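Local coordinates for protein ulvan Lyase-PL25 (Pseudoalteromonas sp. PLSV, PDB 5UAM) that cleaves ulvan, the sulfated cell-wall polysaccharide of green seaweeds, as a polysaccharide lyase of family 25 built on a beta-propeller fold, at residues K227-N232 with T309-Q314; W273-G278 with D291-A296. All coordinates share one frame; numbering follows the deposited sequence.

Contact 1. Residues K227-N232 with T309-Q314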
# COMPACT_ATOMS: atom_id res chain seq x y z
N LYS A 227 0.77 11.47 -2.44
CA LYS A 227 0.75 12.88 -2.78
C LYS A 227 0.59 13.74 -1.55
O LYS A 227 -0.15 13.41 -0.61
CB LYS A 227 -0.41 13.16 -3.70
CG LYS A 227 -0.08 12.94 -5.14
CD LYS A 227 0.65 14.14 -5.70
CE LYS A 227 0.61 14.12 -7.21
NZ LYS A 227 -0.77 14.25 -7.75
N GLY A 228 1.31 14.85 -1.54
CA GLY A 228 1.09 15.93 -0.63
C GLY A 228 0.32 17.04 -1.31
O GLY A 228 -0.58 16.79 -2.12
N GLN A 229 0.70 18.27 -1.02
CA GLN A 229 0.12 19.39 -1.72
C GLN A 229 1.18 20.00 -2.63
O GLN A 229 2.38 19.83 -2.40
CB GLN A 229 -0.51 20.38 -0.72
CG GLN A 229 -1.77 19.73 -0.08
CD GLN A 229 -2.25 20.36 1.22
OE1 GLN A 229 -1.79 21.42 1.61
NE2 GLN A 229 -3.22 19.70 1.89
N GLY A 230 0.71 20.62 -3.70
CA GLY A 230 1.62 21.26 -4.64
C GLY A 230 2.46 20.23 -5.36
O GLY A 230 1.95 19.25 -5.91
N ASP A 231 3.77 20.44 -5.34
CA ASP A 231 4.69 19.49 -5.96
C ASP A 231 5.36 18.59 -4.95
O ASP A 231 6.41 18.02 -5.23
CB ASP A 231 5.71 20.23 -6.82
CG ASP A 231 5.07 20.92 -8.01
OD1 ASP A 231 4.17 20.33 -8.65
OD2 ASP A 231 5.46 22.07 -8.26
N ASN A 232 4.74 18.38 -3.79
CA ASN A 232 5.32 17.55 -2.75
C ASN A 232 4.72 16.15 -2.73
O ASN A 232 3.54 15.94 -3.04
CB ASN A 232 5.10 18.17 -1.38
CG ASN A 232 5.78 19.51 -1.26
OD1 ASN A 232 6.93 19.65 -1.66
ND2 ASN A 232 5.05 20.51 -0.77
N THR A 309 -0.45 7.97 5.02
CA THR A 309 -0.39 9.35 5.49
C THR A 309 -1.08 10.27 4.49
O THR A 309 -1.02 10.06 3.28
CB THR A 309 1.08 9.78 5.75
OG1 THR A 309 1.13 11.13 6.21
CG2 THR A 309 1.93 9.66 4.52
N HIS A 310 -1.73 11.30 5.03
CA HIS A 310 -2.45 12.29 4.24
C HIS A 310 -2.39 13.63 4.95
O HIS A 310 -2.35 13.69 6.19
CB HIS A 310 -3.94 11.92 4.08
CG HIS A 310 -4.17 10.58 3.48
ND1 HIS A 310 -3.97 10.33 2.14
CD2 HIS A 310 -4.57 9.41 4.04
CE1 HIS A 310 -4.24 9.05 1.90
NE2 HIS A 310 -4.61 8.48 3.03
N LEU A 311 -2.39 14.71 4.17
CA LEU A 311 -2.39 16.05 4.75
C LEU A 311 -3.80 16.58 4.94
O LEU A 311 -4.68 16.36 4.10
CB LEU A 311 -1.67 17.03 3.83
CG LEU A 311 -0.22 16.69 3.49
CD1 LEU A 311 0.40 17.80 2.67
CD2 LEU A 311 0.61 16.45 4.75
N ASP A 312 -4.00 17.31 6.04
CA ASP A 312 -5.26 18.00 6.26
C ASP A 312 -5.28 19.32 5.47
O ASP A 312 -4.33 19.67 4.76
CB ASP A 312 -5.57 18.16 7.75
CG ASP A 312 -4.62 19.07 8.50
OD1 ASP A 312 -4.05 20.01 7.91
OD2 ASP A 312 -4.47 18.87 9.72
N ALA A 313 -6.40 20.04 5.59
CA ALA A 313 -6.62 21.25 4.81
C ALA A 313 -5.66 22.37 5.19
O ALA A 313 -5.50 23.32 4.41
CB ALA A 313 -8.06 21.73 5.03
N GLN A 314 -5.02 22.27 6.34
CA GLN A 314 -3.99 23.22 6.72
C GLN A 314 -2.60 22.76 6.31
O GLN A 314 -1.62 23.45 6.63
CB GLN A 314 -4.03 23.45 8.23
CG GLN A 314 -5.30 24.13 8.70
CD GLN A 314 -5.23 24.55 10.14
OE1 GLN A 314 -4.14 24.73 10.70
NE2 GLN A 314 -6.38 24.74 10.75
O HOH W 1 -1.00 10.93 0.58
O HOH W 2 -2.11 14.46 1.26
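Leu311 and Gln229 carry most of this contact, with Gly228 beside them. The isobutyl group of Leu311 reaches from the end of its strand to the hairpin loop, and its CD1 lies 3.7 Å from the backbone N of Gln229 and 3.9 Å from Gly228 CA. This is the tight part: one methyl set against bare backbone, where glycine offers no side chain of its own. Gln229 passes across the leucine, its CG and CD both touching CD1, while NE2 comes within 3.6 Å of Leu311 CB.

Gln229 CG stands anti to the carbonyl carbon (chi1 -69°), and from there the chain runs extended, carrying the amide past the leucine to the next residue. There NE2 donates to Asp312 O at 3.1 Å, with 147° at the hydrogen. The acceptor lies close to the amide plane of Gln229, but the donor sits above the plane of the Asp312 carbonyl. Asp312 itself forms an Asx turn, OD1 accepting from Gln314 N and also from Gln316 N, which is consistent with its holding the loop in shape.

The other side is looser and wet. Toward Thr309 the two backbones do not pair directly; two waters fill in, both donating to Lys227 O. One also donates to Thr309 O at 2.8 Å, and the other accepts from Leu311 N at 2.9 Å. Gln229 is exposed and opens a type II' turn that ends at Asn232.

The contact therefore joins the hairpin between strands 217-227 and 232-243 to the end of strand 303-311, and so links two neighbouring sheets of the propeller. Leu311 also packs on Ile234 of strand 232-243 and on Pro317 of strand 317-324, while His310 meets Phe365 edge-to-face on strand 362-367.

Contact 2. Residues W273-G278 with D291-A296. With EDO (1,2-ethanediol), chain L.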
# COMPACT_ATOMS: atom_id res chain seq x y z
N TRP A 273 14.40 16.96 0.32
CA TRP A 273 13.56 16.32 1.32
C TRP A 273 13.66 17.09 2.63
O TRP A 273 14.68 17.71 2.93
CB TRP A 273 14.05 14.90 1.53
CG TRP A 273 13.81 14.01 0.34
CD1 TRP A 273 14.40 14.11 -0.90
CD2 TRP A 273 12.93 12.90 0.27
NE1 TRP A 273 13.94 13.11 -1.72
CE2 TRP A 273 13.04 12.34 -1.03
CE3 TRP A 273 12.07 12.30 1.19
CZ2 TRP A 273 12.29 11.23 -1.43
CZ3 TRP A 273 11.35 11.21 0.80
CH2 TRP A 273 11.46 10.67 -0.50
N SER A 274 12.58 17.04 3.42
CA SER A 274 12.53 17.81 4.65
C SER A 274 11.62 17.12 5.66
O SER A 274 10.76 16.32 5.30
CB SER A 274 12.03 19.23 4.40
OG SER A 274 10.75 19.19 3.81
N ASN A 275 11.80 17.48 6.93
CA ASN A 275 10.90 17.00 7.96
C ASN A 275 9.69 17.93 8.04
O ASN A 275 9.54 18.85 7.24
CB ASN A 275 11.64 16.82 9.29
CG ASN A 275 11.95 18.13 9.99
OD1 ASN A 275 11.69 19.23 9.49
ND2 ASN A 275 12.51 18.00 11.19
N VAL A 276 8.79 17.64 8.99
CA VAL A 276 7.53 18.38 9.09
C VAL A 276 7.75 19.85 9.39
O VAL A 276 6.88 20.68 9.12
CB VAL A 276 6.61 17.69 10.13
CG1 VAL A 276 7.17 17.85 11.55
CG2 VAL A 276 5.20 18.25 10.04
N GLU A 277 8.91 20.20 9.94
CA GLU A 277 9.22 21.59 10.25
C GLU A 277 10.01 22.26 9.13
O GLU A 277 10.47 23.39 9.31
CB GLU A 277 9.99 21.67 11.56
CG GLU A 277 9.14 21.24 12.73
CD GLU A 277 9.67 21.70 14.07
OE1 GLU A 277 8.92 22.38 14.81
OE2 GLU A 277 10.83 21.38 14.40
N GLY A 278 10.17 21.59 8.00
CA GLY A 278 10.86 22.18 6.87
C GLY A 278 12.36 22.04 6.90
O GLY A 278 13.02 22.56 5.99
N ASP A 291 15.64 9.34 13.75
CA ASP A 291 15.30 9.49 15.17
C ASP A 291 15.45 10.92 15.64
O ASP A 291 14.72 11.35 16.54
CB ASP A 291 16.18 8.57 16.03
CG ASP A 291 15.72 7.12 15.99
OD1 ASP A 291 14.66 6.82 15.41
OD2 ASP A 291 16.44 6.25 16.53
N GLU A 292 16.37 11.68 15.06
CA GLU A 292 16.60 13.06 15.44
C GLU A 292 15.61 14.02 14.79
O GLU A 292 15.21 15.01 15.43
CB GLU A 292 18.03 13.45 15.06
CG GLU A 292 18.41 14.92 15.31
CD GLU A 292 18.64 15.23 16.78
OE1 GLU A 292 18.69 14.28 17.59
OE2 GLU A 292 18.79 16.43 17.10
N LYS A 293 15.20 13.76 13.55
CA LYS A 293 14.54 14.78 12.73
C LYS A 293 13.17 14.41 12.19
O LYS A 293 12.37 15.32 11.94
CB LYS A 293 15.41 15.14 11.51
CG LYS A 293 16.74 15.78 11.84
CD LYS A 293 16.58 17.13 12.51
CE LYS A 293 17.91 17.77 12.82
NZ LYS A 293 17.71 19.01 13.63
N THR A 294 12.86 13.13 12.00
CA THR A 294 11.61 12.76 11.34
C THR A 294 10.68 11.89 12.18
O THR A 294 9.58 11.56 11.72
CB THR A 294 11.87 12.03 10.01
OG1 THR A 294 12.54 10.78 10.27
CG2 THR A 294 12.71 12.89 9.09
N MET A 295 11.07 11.48 13.38
CA MET A 295 10.17 10.70 14.22
C MET A 295 8.85 11.44 14.41
O MET A 295 8.83 12.63 14.74
CB MET A 295 10.81 10.46 15.59
CG MET A 295 9.96 9.68 16.56
SD MET A 295 9.75 7.98 16.07
CE MET A 295 11.39 7.30 16.40
N ALA A 296 7.75 10.72 14.23
CA ALA A 296 6.42 11.25 14.48
C ALA A 296 5.78 10.68 15.72
O ALA A 296 5.19 11.44 16.50
CB ALA A 296 5.51 10.98 13.28
C1 EDO L . 11.73 14.01 16.05
O1 EDO L . 10.35 14.11 16.48
C2 EDO L . 12.66 13.94 17.25
O2 EDO L . 12.47 12.69 17.92
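The type I turn from Asn275 to Gly278, closed by Gly278 N to Asn275 O, begins beside the C-terminal end of helix 287-293, where the CA atoms of Asn275 and Thr294 are 5.5 Å apart. Asn275 does nearly all the joining. Its ND2 donates to Lys293 O at 2.8 Å, with 156° at the hydrogen; the acceptor lies near the amide plane, and the donor is tilted 19° from the carbonyl plane. The other end of the amide faces its own turn, OD1 taking Glu277 N in an Asx turn and also Glu279 N. With chi1 at 74°, CG sits between the backbone N and carbonyl carbon, which lets one amide serve both sides. Asn275 CB also meets Thr294 CG2 at 4.1 Å. An alanine here would keep that CB but would probably leave Lys293 O without this donor and the turn without its side-chain acceptor. Lys293 sends its amine to a salt bridge with Glu279, and Thr294 OG1 bonds to Tyr237 OH. Strands 273-274 and 295-297, to which the two segments belong, both pair antiparallel with strand 258-267.

Both contacts rest on one side-chain amide donating to a backbone carbonyl, but in different settings. Contact 1 is partly buried, its glutamine exposed, and it spans two sheets: the hairpin 217-227/232-243 and strand 303-311, with waters completing the join. Contact 2 has its asparagine buried and joins two segments that pair one after the other along strand 258-267, without a bridging water; its asparagine also accepts bonds from within its own turn. Leucine packing gives contact 1 an apolar part that contact 2 largely lacks. Their centres are 15 Å apart and they do not touch, though strands 295-297 and 303-311 follow each other in sequence. Both lie away from the annotated sites.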